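Sulfur oxidation protein SOXB (PDB 2WDD) hydrolyses the sulfur-sulfur bond of cysteine S-thiosulfonate in the Sox sulfur oxidation pathway, with a pair of manganese ions in its active site. Local coordinates at residues A[131-136]-A[150-155]; A[145-150]-A[346-351]; A[161-166]-A[284-289]; A[36-41]-A[404-409]. All coordinates share one frame; numbering follows the deposited sequence. Where two conformers were deposited one is given.

Contact 1 of 4, residues A[131-136]-A[150-155]. With MN (manganese (II) ion), chain G; MN (manganese (II) ion), chain H.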
loop_
_atom_site.group_PDB
_atom_site.type_symbol
_atom_site.label_atom_id
_atom_site.label_comp_id
_atom_site.label_asym_id
_atom_site.label_seq_id
_atom_site.Cartn_x
_atom_site.Cartn_y
_atom_site.Cartn_z
ATOM N N GLY A 131 5.110 -6.973 -4.474
ATOM C CA GLY A 131 5.905 -6.516 -3.338
ATOM C C GLY A 131 5.085 -5.902 -2.213
ATOM O O GLY A 131 3.867 -5.769 -2.318
ATOM N N ASP A 132 5.765 -5.512 -1.136
ATOM C CA ASP A 132 5.107 -5.070 0.103
ATOM C C ASP A 132 4.253 -6.234 0.558
ATOM O O ASP A 132 3.080 -6.083 0.894
ATOM C CB ASP A 132 4.257 -3.815 -0.088
ATOM C CG ASP A 132 5.074 -2.546 0.024
ATOM O OD1 ASP A 132 6.298 -2.645 0.245
ATOM O OD2 ASP A 132 4.500 -1.451 -0.103
ATOM N N THR A 133 4.856 -7.417 0.530
ATOM C CA THR A 133 4.161 -8.639 0.866
ATOM C C THR A 133 4.523 -9.157 2.254
ATOM O O THR A 133 3.657 -9.600 3.003
ATOM C CB THR A 133 4.513 -9.731 -0.168
ATOM O OG1 THR A 133 4.323 -9.214 -1.489
ATOM C CG2 THR A 133 3.662 -10.988 0.040
ATOM N N TRP A 134 5.818 -9.178 2.540
ATOM C CA TRP A 134 6.340 -9.850 3.726
ATOM C C TRP A 134 6.127 -9.225 5.081
ATOM O O TRP A 134 6.359 -9.882 6.107
ATOM C CB TRP A 134 7.848 -10.062 3.579
ATOM C CG TRP A 134 8.274 -10.930 2.429
ATOM C CD1 TRP A 134 7.481 -11.725 1.636
ATOM C CD2 TRP A 134 9.620 -11.168 2.021
ATOM N NE1 TRP A 134 8.260 -12.411 0.730
ATOM C CE2 TRP A 134 9.578 -12.090 0.948
ATOM C CE3 TRP A 134 10.855 -10.648 2.415
ATOM C CZ2 TRP A 134 10.728 -12.489 0.268
ATOM C CZ3 TRP A 134 11.999 -11.061 1.754
ATOM C CH2 TRP A 134 11.925 -11.980 0.693
ATOM N N THR A 135 5.782 -7.942 5.084
ATOM C CA THR A 135 5.750 -7.163 6.306
ATOM C C THR A 135 4.394 -6.637 6.717
ATOM O O THR A 135 3.409 -6.742 5.974
ATOM C CB THR A 135 6.725 -5.972 6.134
ATOM O OG1 THR A 135 6.397 -5.264 4.925
ATOM C CG2 THR A 135 8.165 -6.476 6.019
ATOM N N ASN A 136 4.377 -6.033 7.906
ATOM C CA ASN A 136 3.223 -5.279 8.409
ATOM C C ASN A 136 1.970 -6.051 8.802
ATOM O O ASN A 136 0.853 -5.656 8.473
ATOM C CB ASN A 136 2.895 -4.132 7.458
ATOM C CG ASN A 136 4.144 -3.451 6.939
ATOM O OD1 ASN A 136 4.406 -3.438 5.739
ATOM N ND2 ASN A 136 4.941 -2.909 7.853
ATOM N N ARG A 150 6.585 -18.606 3.384
ATOM C CA ARG A 150 6.098 -19.980 3.318
ATOM C C ARG A 150 4.739 -20.027 2.639
ATOM O O ARG A 150 4.448 -20.952 1.884
ATOM C CB ARG A 150 6.059 -20.637 4.701
ATOM C CG ARG A 150 7.453 -20.894 5.259
ATOM C CD ARG A 150 7.462 -21.807 6.481
ATOM N NE ARG A 150 8.828 -22.027 6.963
ATOM C CZ ARG A 150 9.690 -22.886 6.422
ATOM N NH1 ARG A 150 9.326 -23.642 5.396
ATOM N NH2 ARG A 150 10.919 -22.997 6.911
ATOM N N TRP A 151 3.924 -18.998 2.859
ATOM C CA TRP A 151 2.641 -18.936 2.183
ATOM C C TRP A 151 2.830 -18.721 0.675
ATOM O O TRP A 151 2.182 -19.385 -0.143
ATOM C CB TRP A 151 1.732 -17.857 2.776
ATOM C CG TRP A 151 0.624 -17.558 1.838
ATOM C CD1 TRP A 151 -0.435 -18.375 1.540
ATOM C CD2 TRP A 151 0.540 -16.450 0.937
ATOM N NE1 TRP A 151 -1.198 -17.813 0.552
ATOM C CE2 TRP A 151 -0.609 -16.642 0.146
ATOM C CE3 TRP A 151 1.325 -15.312 0.722
ATOM C CZ2 TRP A 151 -1.011 -15.721 -0.826
ATOM C CZ3 TRP A 151 0.927 -14.404 -0.245
ATOM C CH2 TRP A 151 -0.225 -14.620 -1.013
ATOM N N GLN A 152 3.734 -17.819 0.292
ATOM C CA GLN A 152 3.977 -17.597 -1.133
ATOM C C GLN A 152 4.343 -18.926 -1.793
ATOM O O GLN A 152 3.929 -19.217 -2.919
ATOM C CB GLN A 152 5.116 -16.602 -1.351
ATOM C CG GLN A 152 4.771 -15.137 -1.113
ATOM C CD GLN A 152 6.008 -14.264 -1.223
ATOM O OE1 GLN A 152 7.012 -14.519 -0.562
ATOM N NE2 GLN A 152 5.965 -13.268 -2.099
ATOM N N ASN A 153 5.104 -19.740 -1.067
ATOM C CA ASN A 153 5.532 -21.037 -1.581
ATOM C C ASN A 153 4.367 -22.018 -1.731
ATOM O O ASN A 153 4.359 -22.837 -2.653
ATOM C CB ASN A 153 6.620 -21.624 -0.684
ATOM C CG ASN A 153 7.956 -20.935 -0.868
ATOM O OD1 ASN A 153 8.137 -20.145 -1.796
ATOM N ND2 ASN A 153 8.901 -21.222 0.023
ATOM N N LEU A 154 3.388 -21.944 -0.831
ATOM C CA LEU A 154 2.220 -22.807 -0.929
ATOM C C LEU A 154 1.394 -22.428 -2.163
ATOM O O LEU A 154 0.930 -23.294 -2.904
ATOM C CB LEU A 154 1.352 -22.709 0.326
ATOM C CG LEU A 154 1.908 -23.349 1.594
ATOM C CD1 LEU A 154 1.041 -22.995 2.797
ATOM C CD2 LEU A 154 1.995 -24.864 1.410
ATOM N N VAL A 155 1.205 -21.129 -2.393
ATOM C CA VAL A 155 0.444 -20.720 -3.569
ATOM C C VAL A 155 1.241 -20.948 -4.855
ATOM O O VAL A 155 0.693 -21.414 -5.855
ATOM C CB VAL A 155 -0.097 -19.279 -3.458
ATOM C CG1 VAL A 155 0.954 -18.346 -2.901
ATOM C CG2 VAL A 155 -0.589 -18.788 -4.818
HETATM MN MN MN G . 2.362 -0.929 -0.006
HETATM MN MN MN H . 5.307 0.320 -1.231
HETATM O O HOH W 1 3.299 0.773 -0.750
#
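Trp134 and Gln152 meet through a single buried hydrogen bond whose geometry is unusual at the acceptor. The indole NE1 of Trp134 donates to OE1 of Gln152 over 2.8 Å; the oxygen lies near the indole plane, at its edge, and the bond is moderately bent. The amide meets the indole at its NE1 edge, with its plane turned 89° to the ring, and NE1 sits above the carbonyl plane, 39° out of it, rather than on a lone pair. Gln152 reaches this edge because CG is anti to its own carbonyl carbon (chi1 -76°) and the chain runs extended beyond it. Its other amide branch turns to the neighbouring threonine, with NE2 of Gln152 3.9 Å from CG2 of Thr133, while NE2 finds a hydrogen bond just beyond the two segments. The same methyl, CG2 of Thr133, approaches the edge of the Trp151 ring at 4.4 Å from CZ3. OG1 of Thr133 is bound by Asp129, which leaves its methyl to face helix 146-155. NE1 of Trp151 is hydrogen-bonded to OG1 of Thr108 on helix 104-120, and the Trp134 ring also packs on Val173, Leu176 and Leu177 of helix 170-179. One residue before Thr133, OD2 of Asp132 bridges both manganese ions, at 2.2 Å from each. Behind the loop that carries this bridging carboxylate, one directional bond thus satisfies a buried N-H and so favours a single orientation of the indole.

Contact 2 of 4, residues A[145-150]-A[346-351]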
loop_
_atom_site.group_PDB
_atom_site.type_symbol
_atom_site.label_atom_id
_atom_site.label_comp_id
_atom_site.label_asym_id
_atom_site.label_seq_id
_atom_site.Cartn_x
_atom_site.Cartn_y
_atom_site.Cartn_z
ATOM N N GLY A 145 8.755 -12.253 8.989
ATOM C CA GLY A 145 8.433 -12.451 7.585
ATOM C C GLY A 145 8.388 -13.883 7.078
ATOM O O GLY A 145 7.821 -14.150 6.021
ATOM N N GLU A 146 8.982 -14.812 7.823
ATOM C CA GLU A 146 9.054 -16.193 7.358
ATOM C C GLU A 146 7.736 -16.852 6.963
ATOM O O GLU A 146 7.661 -17.539 5.941
ATOM C CB GLU A 146 9.822 -17.073 8.344
ATOM C CG GLU A 146 9.919 -18.524 7.876
ATOM C CD GLU A 146 10.667 -19.415 8.855
ATOM O OE1 GLU A 146 11.286 -18.888 9.801
ATOM O OE2 GLU A 146 10.628 -20.648 8.676
ATOM N N ALA A 147 6.702 -16.664 7.776
ATOM C CA ALA A 147 5.411 -17.284 7.502
ATOM C C ALA A 147 4.801 -16.788 6.183
ATOM O O ALA A 147 4.120 -17.533 5.477
ATOM C CB ALA A 147 4.454 -17.061 8.662
ATOM N N VAL A 148 5.029 -15.518 5.861
ATOM C CA VAL A 148 4.514 -14.984 4.606
ATOM C C VAL A 148 5.196 -15.651 3.408
ATOM O O VAL A 148 4.539 -15.963 2.412
ATOM C CB VAL A 148 4.667 -13.460 4.534
ATOM C CG1 VAL A 148 4.011 -12.925 3.250
ATOM C CG2 VAL A 148 4.088 -12.802 5.773
ATOM N N VAL A 149 6.510 -15.848 3.500
ATOM C CA VAL A 149 7.268 -16.489 2.421
ATOM C C VAL A 149 6.788 -17.926 2.265
ATOM O O VAL A 149 6.597 -18.413 1.147
ATOM C CB VAL A 149 8.788 -16.450 2.687
ATOM C CG1 VAL A 149 9.533 -17.208 1.584
ATOM C CG2 VAL A 149 9.286 -15.008 2.789
ATOM N N ARG A 150 6.585 -18.606 3.384
ATOM C CA ARG A 150 6.098 -19.980 3.318
ATOM C C ARG A 150 4.739 -20.027 2.639
ATOM O O ARG A 150 4.448 -20.952 1.884
ATOM C CB ARG A 150 6.059 -20.637 4.701
ATOM C CG ARG A 150 7.453 -20.894 5.259
ATOM C CD ARG A 150 7.462 -21.807 6.481
ATOM N NE ARG A 150 8.828 -22.027 6.963
ATOM C CZ ARG A 150 9.690 -22.886 6.422
ATOM N NH1 ARG A 150 9.326 -23.642 5.396
ATOM N NH2 ARG A 150 10.919 -22.997 6.911
ATOM N N GLU A 346 -5.159 -22.865 5.269
ATOM C CA GLU A 346 -5.894 -22.742 6.519
ATOM C C GLU A 346 -5.152 -23.490 7.622
ATOM O O GLU A 346 -4.960 -22.974 8.726
ATOM C CB GLU A 346 -7.307 -23.317 6.372
ATOM C CG GLU A 346 -8.187 -22.566 5.383
ATOM C CD GLU A 346 -8.524 -21.162 5.850
ATOM O OE1 GLU A 346 -8.394 -20.891 7.061
ATOM O OE2 GLU A 346 -8.915 -20.329 5.005
ATOM N N ALA A 347 -4.714 -24.704 7.304
ATOM C CA ALA A 347 -3.988 -25.533 8.261
ATOM C C ALA A 347 -2.649 -24.906 8.629
ATOM O O ALA A 347 -2.254 -24.899 9.797
ATOM C CB ALA A 347 -3.782 -26.943 7.693
ATOM N N PHE A 348 -1.958 -24.370 7.626
ATOM C CA PHE A 348 -0.667 -23.736 7.840
ATOM C C PHE A 348 -0.797 -22.547 8.789
ATOM O O PHE A 348 -0.002 -22.389 9.708
ATOM C CB PHE A 348 -0.065 -23.289 6.507
ATOM C CG PHE A 348 1.155 -22.422 6.649
ATOM C CD1 PHE A 348 2.370 -22.967 7.033
ATOM C CD2 PHE A 348 1.093 -21.062 6.375
ATOM C CE1 PHE A 348 3.503 -22.164 7.159
ATOM C CE2 PHE A 348 2.224 -20.260 6.491
ATOM C CZ PHE A 348 3.425 -20.810 6.878
ATOM N N LEU A 349 -1.792 -21.700 8.550
ATOM C CA LEU A 349 -2.007 -20.537 9.405
ATOM C C LEU A 349 -2.352 -20.973 10.825
ATOM O O LEU A 349 -1.909 -20.361 11.796
ATOM C CB LEU A 349 -3.121 -19.656 8.834
ATOM C CG LEU A 349 -2.759 -18.924 7.538
ATOM C CD1 LEU A 349 -3.994 -18.244 6.961
ATOM C CD2 LEU A 349 -1.634 -17.915 7.769
ATOM N N LYS A 350 -3.129 -22.046 10.944
ATOM C CA LYS A 350 -3.489 -22.579 12.257
ATOM C C LYS A 350 -2.237 -23.045 12.991
ATOM O O LYS A 350 -2.060 -22.778 14.173
ATOM C CB LYS A 350 -4.467 -23.750 12.114
ATOM C CG LYS A 350 -4.885 -24.377 13.436
ATOM C CD LYS A 350 -5.914 -25.480 13.222
ATOM C CE LYS A 350 -7.005 -25.438 14.281
ATOM N NZ LYS A 350 -8.129 -26.362 13.961
ATOM N N ALA A 351 -1.362 -23.743 12.279
ATOM C CA ALA A 351 -0.133 -24.236 12.885
ATOM C C ALA A 351 0.756 -23.080 13.340
ATOM O O ALA A 351 1.299 -23.098 14.441
ATOM C CB ALA A 351 0.614 -25.141 11.909
#
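Phe348 reaches from helix 343-353 to the flank of Arg150 and Ala147 on helix 146-155. The apolar contacts are made by the end of the ring: CZ of Phe348 lies 3.4 Å from CB of Arg150, and CE1 of Phe348 is 4.0 Å from CD of Arg150, while CB of Ala147 is 4.3 Å from CZ of Phe348. CG of Phe348 is anti to the backbone N (chi1 170°), and this places the CZ end of the ring against Arg150 and Ala147. At the ring edge the O of Ala147 lies near the ring plane, 3.5 Å from CE2 of Phe348. The ionic part stays within one helix: Arg150 turns its tip from Phe348 and grips Glu146 side-on, NE at 2.8 Å and NH2 at 3.0 Å from the same OE2, in the guanidinium plane. An alanine in place of Phe348 is likely to open a gap between the two helices and leave the aliphatic part of Arg150 without its aromatic neighbour. Leu154, one turn on, also touches Phe348. Leu139 of helix 138-143 touches both Ala147 and Leu349, and Leu179 of helix 170-179 lies against Arg150, so the pair sits among four helices.

Contact 3 of 4, residues A[161-166]-A[284-289]. With MN (manganese (II) ion), chain H; MN (manganese (II) ion), chain G.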
loop_
_atom_site.group_PDB
_atom_site.type_symbol
_atom_site.label_atom_id
_atom_site.label_comp_id
_atom_site.label_asym_id
_atom_site.label_seq_id
_atom_site.Cartn_x
_atom_site.Cartn_y
_atom_site.Cartn_z
ATOM N N VAL A 161 8.731 -8.411 -6.540
ATOM C CA VAL A 161 9.620 -7.270 -6.423
ATOM C C VAL A 161 9.499 -6.783 -4.972
ATOM O O VAL A 161 8.876 -7.466 -4.142
ATOM C CB VAL A 161 9.386 -6.182 -7.479
ATOM C CG1 VAL A 161 9.683 -6.747 -8.875
ATOM C CG2 VAL A 161 7.971 -5.618 -7.409
ATOM N N SER A 162 10.088 -5.634 -4.653
ATOM C CA SER A 162 10.112 -5.252 -3.246
ATOM C C SER A 162 10.051 -3.779 -2.885
ATOM O O SER A 162 10.289 -2.899 -3.699
ATOM C CB SER A 162 11.404 -5.807 -2.642
ATOM O OG SER A 162 12.518 -5.043 -3.099
ATOM N N HIS A 163 9.773 -3.558 -1.603
ATOM C CA HIS A 163 9.803 -2.251 -0.975
ATOM C C HIS A 163 9.940 -2.436 0.541
ATOM O O HIS A 163 11.069 -2.453 1.064
ATOM C CB HIS A 163 8.608 -1.373 -1.331
ATOM C CG HIS A 163 8.515 -0.129 -0.497
ATOM N ND1 HIS A 163 7.362 0.619 -0.405
ATOM C CD2 HIS A 163 9.416 0.466 0.324
ATOM C CE1 HIS A 163 7.558 1.631 0.425
ATOM N NE2 HIS A 163 8.795 1.556 0.889
ATOM N N TRP A 164 8.818 -2.635 1.241
ATOM C CA TRP A 164 8.864 -2.785 2.705
ATOM C C TRP A 164 9.611 -4.016 3.184
ATOM O O TRP A 164 9.984 -4.099 4.348
ATOM C CB TRP A 164 7.464 -2.733 3.330
ATOM C CG TRP A 164 6.962 -1.329 3.513
ATOM C CD1 TRP A 164 6.317 -0.555 2.586
ATOM C CD2 TRP A 164 7.003 -0.563 4.714
ATOM N NE1 TRP A 164 5.998 0.671 3.126
ATOM C CE2 TRP A 164 6.409 0.686 4.438
ATOM C CE3 TRP A 164 7.526 -0.799 5.992
ATOM C CZ2 TRP A 164 6.337 1.704 5.391
ATOM C CZ3 TRP A 164 7.436 0.214 6.938
ATOM C CH2 TRP A 164 6.852 1.444 6.629
ATOM N N GLU A 165 9.837 -4.965 2.283
ATOM C CA GLU A 165 10.595 -6.167 2.604
ATOM C C GLU A 165 11.913 -5.780 3.272
ATOM O O GLU A 165 12.376 -6.441 4.214
ATOM C CB GLU A 165 10.936 -6.881 1.293
ATOM C CG GLU A 165 9.835 -7.798 0.763
ATOM C CD GLU A 165 8.570 -7.079 0.291
ATOM O OE1 GLU A 165 8.661 -5.929 -0.200
ATOM O OE2 GLU A 165 7.502 -7.731 0.347
ATOM N N TRP A 166 12.522 -4.714 2.770
ATOM C CA TRP A 166 13.815 -4.291 3.287
ATOM C C TRP A 166 13.829 -3.811 4.727
ATOM O O TRP A 166 14.908 -3.633 5.291
ATOM C CB TRP A 166 14.457 -3.275 2.357
ATOM C CG TRP A 166 14.727 -3.896 1.017
ATOM C CD1 TRP A 166 13.922 -3.841 -0.083
ATOM C CD2 TRP A 166 15.794 -4.798 0.691
ATOM N NE1 TRP A 166 14.434 -4.634 -1.087
ATOM C CE2 TRP A 166 15.586 -5.228 -0.639
ATOM C CE3 TRP A 166 16.913 -5.272 1.385
ATOM C CZ2 TRP A 166 16.472 -6.082 -1.300
ATOM C CZ3 TRP A 166 17.773 -6.147 0.737
ATOM C CH2 TRP A 166 17.554 -6.532 -0.596
ATOM N N SER A 284 1.443 -2.133 -11.731
ATOM C CA SER A 284 1.822 -1.082 -10.785
ATOM C C SER A 284 1.416 -1.299 -9.338
ATOM O O SER A 284 0.234 -1.212 -8.995
ATOM C CB SER A 284 1.242 0.273 -11.234
ATOM O OG SER A 284 1.761 0.714 -12.478
ATOM N N GLY A 285 2.409 -1.513 -8.483
ATOM C CA GLY A 285 2.181 -1.653 -7.055
ATOM C C GLY A 285 2.489 -0.336 -6.362
ATOM O O GLY A 285 2.569 0.708 -6.997
ATOM N N HIS A 286 2.678 -0.407 -5.046
ATOM C CA HIS A 286 3.056 0.739 -4.219
ATOM C C HIS A 286 1.982 1.756 -3.858
ATOM O O HIS A 286 1.856 2.169 -2.700
ATOM C CB HIS A 286 4.296 1.462 -4.743
ATOM C CG HIS A 286 4.784 2.524 -3.803
ATOM N ND1 HIS A 286 5.237 2.229 -2.534
ATOM C CD2 HIS A 286 4.780 3.874 -3.898
ATOM C CE1 HIS A 286 5.518 3.352 -1.897
ATOM N NE2 HIS A 286 5.257 4.366 -2.704
ATOM N N THR A 287 1.255 2.230 -4.858
ATOM C CA THR A 287 0.238 3.233 -4.597
ATOM C C THR A 287 -1.124 2.653 -4.171
ATOM O O THR A 287 -2.028 3.406 -3.780
ATOM C CB THR A 287 0.125 4.243 -5.756
ATOM O OG1 THR A 287 0.197 3.544 -7.007
ATOM C CG2 THR A 287 1.265 5.267 -5.695
ATOM N N HIS A 288 -1.225 1.324 -4.141
ATOM C CA HIS A 288 -2.423 0.635 -3.665
ATOM C C HIS A 288 -3.663 1.016 -4.480
ATOM O O HIS A 288 -4.779 1.057 -3.953
ATOM C CB HIS A 288 -2.662 0.938 -2.175
ATOM C CG HIS A 288 -1.584 0.431 -1.255
ATOM N ND1 HIS A 288 -1.784 0.260 0.099
ATOM C CD2 HIS A 288 -0.304 0.055 -1.495
ATOM C CE1 HIS A 288 -0.673 -0.201 0.653
ATOM N NE2 HIS A 288 0.236 -0.345 -0.293
ATOM N N ASP A 289 -3.462 1.269 -5.773
ATOM C CA ASP A 289 -4.554 1.661 -6.666
ATOM C C ASP A 289 -5.367 0.484 -7.196
ATOM O O ASP A 289 -4.940 -0.678 -7.119
ATOM C CB ASP A 289 -3.970 2.440 -7.848
ATOM C CG ASP A 289 -3.472 3.817 -7.444
ATOM O OD1 ASP A 289 -4.271 4.567 -6.849
ATOM O OD2 ASP A 289 -2.307 4.163 -7.728
HETATM MN MN MN H . 5.307 0.320 -1.231
HETATM MN MN MN G . 2.362 -0.929 -0.006
HETATM O O HOH W 1 3.299 0.773 -0.750
#
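His163 and His286 converge on one manganese ion from two different loops. Along His163, CB lies close to OD1 of Asp132 and CG is 3.3 Å from the metal. ND1 of His163 then binds the manganese at 2.2 Å, and CE1 of His163 comes to 3.5 Å from CE1 of His286. At the far tip NE2 is hydrogen-bonded to His226; together with the metal bond at ND1 this limits the ring's rotation, and CD1 of Trp164 lies over one face, toward its rim. The side chain gets there with CG anti to the backbone N (chi1 170°). His286 offers its own ND1 to the same ion at 2.3 Å. The two ND1 atoms stand 3.4 Å apart without bonding each other, held so near by the shared metal, and the ring planes are inclined at 57°. The backbone O of His286 accepts a hydrogen bond from water 1, which bridges the two manganese ions; NE2 of His288 is a ligand of the second at 2.2 Å. A sulfate ion also touches this place. With His263 and the bridging Asp132 completing the protein ligands of the first ion, this is the two-metal centre of the metallophosphoesterase fold, as in the 5'-nucleotidase family.

Contact 4 of 4, residues A[36-41]-A[404-409]. With MN (manganese (II) ion), chain G.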
loop_
_atom_site.group_PDB
_atom_site.type_symbol
_atom_site.label_atom_id
_atom_site.label_comp_id
_atom_site.label_asym_id
_atom_site.label_seq_id
_atom_site.Cartn_x
_atom_site.Cartn_y
_atom_site.Cartn_z
ATOM N N ASP A 36 1.101 -5.506 -2.679
ATOM C CA ASP A 36 0.843 -4.801 -1.437
ATOM C C ASP A 36 -0.054 -5.524 -0.438
ATOM O O ASP A 36 -0.849 -4.901 0.277
ATOM C CB ASP A 36 0.326 -3.393 -1.746
ATOM C CG ASP A 36 1.365 -2.555 -2.489
ATOM O OD1 ASP A 36 2.229 -1.937 -1.842
ATOM O OD2 ASP A 36 1.395 -2.618 -3.732
ATOM N N LEU A 37 0.127 -6.839 -0.345
ATOM C CA LEU A 37 -0.616 -7.646 0.624
ATOM C C LEU A 37 -0.332 -7.184 2.057
ATOM O O LEU A 37 -1.189 -7.307 2.927
ATOM C CB LEU A 37 -0.221 -9.113 0.474
ATOM C CG LEU A 37 -0.904 -10.149 1.367
ATOM C CD1 LEU A 37 -2.404 -10.184 1.159
ATOM C CD2 LEU A 37 -0.313 -11.518 1.115
ATOM N N HIS A 38 0.890 -6.722 2.299
ATOM C CA HIS A 38 1.279 -6.251 3.621
ATOM C C HIS A 38 0.948 -7.279 4.705
ATOM O O HIS A 38 0.362 -6.971 5.751
ATOM C CB HIS A 38 0.691 -4.879 3.908
ATOM C CG HIS A 38 1.395 -3.764 3.191
ATOM N ND1 HIS A 38 2.602 -3.241 3.616
ATOM C CD2 HIS A 38 1.070 -3.088 2.060
ATOM C CE1 HIS A 38 2.960 -2.257 2.812
ATOM N NE2 HIS A 38 2.060 -2.161 1.846
ATOM N N GLY A 39 1.345 -8.517 4.418
ATOM C CA GLY A 39 1.227 -9.655 5.314
ATOM C C GLY A 39 -0.143 -9.991 5.868
ATOM O O GLY A 39 -0.251 -10.719 6.863
ATOM N N GLN A 40 -1.194 -9.478 5.233
ATOM C CA GLN A 40 -2.552 -9.684 5.726
ATOM C C GLN A 40 -3.024 -11.111 5.543
ATOM O O GLN A 40 -3.481 -11.510 4.476
ATOM C CB GLN A 40 -3.502 -8.651 5.131
ATOM C CG GLN A 40 -3.146 -7.227 5.580
ATOM C CD GLN A 40 -3.227 -7.092 7.089
ATOM O OE1 GLN A 40 -4.298 -7.270 7.669
ATOM N NE2 GLN A 40 -2.081 -6.855 7.739
ATOM N N ALA A 41 -2.874 -11.887 6.608
ATOM C CA ALA A 41 -3.141 -13.315 6.552
ATOM C C ALA A 41 -4.599 -13.727 6.598
ATOM O O ALA A 41 -4.965 -14.813 6.131
ATOM C CB ALA A 41 -2.364 -14.015 7.655
ATOM N N VAL A 404 0.888 6.159 5.949
ATOM C CA VAL A 404 1.143 4.981 5.128
ATOM C C VAL A 404 -0.167 4.536 4.486
ATOM O O VAL A 404 -1.259 4.841 4.983
ATOM C CB VAL A 404 1.785 3.837 5.928
ATOM C CG1 VAL A 404 3.189 4.212 6.386
ATOM C CG2 VAL A 404 0.891 3.386 7.101
ATOM N N ARG A 405 -0.052 3.811 3.377
ATOM C CA ARG A 405 -1.263 3.341 2.708
ATOM C C ARG A 405 -1.673 1.932 3.103
ATOM O O ARG A 405 -2.708 1.442 2.663
ATOM C CB ARG A 405 -1.202 3.528 1.187
ATOM C CG ARG A 405 -1.421 4.988 0.779
ATOM C CD ARG A 405 -1.416 5.222 -0.726
ATOM N NE ARG A 405 -1.590 6.646 -0.999
ATOM C CZ ARG A 405 -1.827 7.155 -2.201
ATOM N NH1 ARG A 405 -1.980 8.466 -2.336
ATOM N NH2 ARG A 405 -1.890 6.360 -3.261
ATOM N N TRP A 406 -0.889 1.289 3.973
ATOM C CA TRP A 406 -1.270 -0.026 4.481
ATOM C C TRP A 406 -2.077 0.112 5.787
ATOM O O TRP A 406 -2.044 1.149 6.453
ATOM C CB TRP A 406 -0.062 -0.936 4.702
ATOM C CG TRP A 406 1.138 -0.310 5.362
ATOM C CD1 TRP A 406 2.209 0.266 4.727
ATOM C CD2 TRP A 406 1.507 -0.410 6.749
ATOM N NE1 TRP A 406 3.191 0.582 5.638
ATOM C CE2 TRP A 406 2.789 0.173 6.886
ATOM C CE3 TRP A 406 0.875 -0.924 7.885
ATOM C CZ2 TRP A 406 3.438 0.270 8.122
ATOM C CZ3 TRP A 406 1.511 -0.821 9.108
ATOM C CH2 TRP A 406 2.786 -0.233 9.216
ATOM N N GLY A 407 -2.837 -0.924 6.122
ATOM C CA GLY A 407 -3.692 -0.866 7.291
ATOM C C GLY A 407 -4.896 -1.773 7.105
ATOM O O GLY A 407 -4.856 -2.746 6.350
ATOM N N THR A 408 -5.976 -1.455 7.808
ATOM C CA THR A 408 -7.180 -2.269 7.764
ATOM C C THR A 408 -8.334 -1.353 8.140
ATOM O O THR A 408 -8.118 -0.176 8.447
ATOM C CB THR A 408 -7.011 -3.490 8.696
ATOM O OG1 THR A 408 -8.041 -4.454 8.456
ATOM C CG2 THR A 408 -7.044 -3.064 10.151
ATOM N N THR A 409 -9.552 -1.869 8.102
ATOM C CA THR A 409 -10.717 -1.056 8.415
ATOM C C THR A 409 -11.567 -1.780 9.458
ATOM O O THR A 409 -11.903 -2.940 9.271
ATOM C CB THR A 409 -11.545 -0.789 7.130
ATOM O OG1 THR A 409 -10.715 -0.187 6.124
ATOM C CG2 THR A 409 -12.717 0.123 7.426
HETATM MN MN MN G . 2.362 -0.929 -0.006
HETATM O O HOH W 2 -6.273 -6.628 9.695
HETATM O O HOH W 1 3.299 0.773 -0.750
#
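His38 and Trp406 make the tight part of the contact, an offset stack next to a metal. The imidazole and the five-membered ring of Trp406 lie with centroids 4.3 Å apart and planes inclined by 27°, the closest approach being CE1 of His38 to CD1 of Trp406 at 3.3 Å. CB of Trp406 sits squarely over the His38 ring, 3.5 Å from its centroid, a CH-pi contact. Trp406 holds this pose with CG wedged between backbone N and carbonyl carbon (chi1 44°), and Val404 CG2 covers the other face of its indole. NE2 of His38 binds manganese at 2.2 Å beside OD1 of Asp36, while ND1 is held by Asn136. With an alanine in place of Trp406 the indole over His38 is gone, and the imidazole is likely to be less restrained in its tilt at the metal. The other end is looser: water 2 links OE1 of Gln40, at 2.9 Å, to OG1 of Thr408, at 3.1 Å, in place of direct touching. There NE2 of Gln40 folds back onto the O of His38. Helix 418-425 packs on both loops at the Gln40-Thr408 end through Ala423, and helix 104-120 on the loop after strand 29-34 through Met104 and Leu37.

Contacts 1, 3 and 4 gather round the two manganese ions, while contact 2 lies farther out, partly exposed, away from the annotated sites. Contacts 1 and 2 share helix 146-155, whose Val148 and Val149 pack on Thr133 and Trp134. Contact 3 supplies three histidines, contact 4 a histidine and Asp36, and contact 1 the aspartate bridging both ions; all three share water 1. Hydrogen bonds also join them, between Thr133 N and Glu165, His38 ND1 and Asn136 OD1, and His286 N and Asp36 OD2. Chemistry follows place: metal ligation and stacked rings near the centre, one amide-indole bond behind the metals, and at the periphery a phenylalanine ring on aliphatic arginine carbons, the salt bridge staying within one helix.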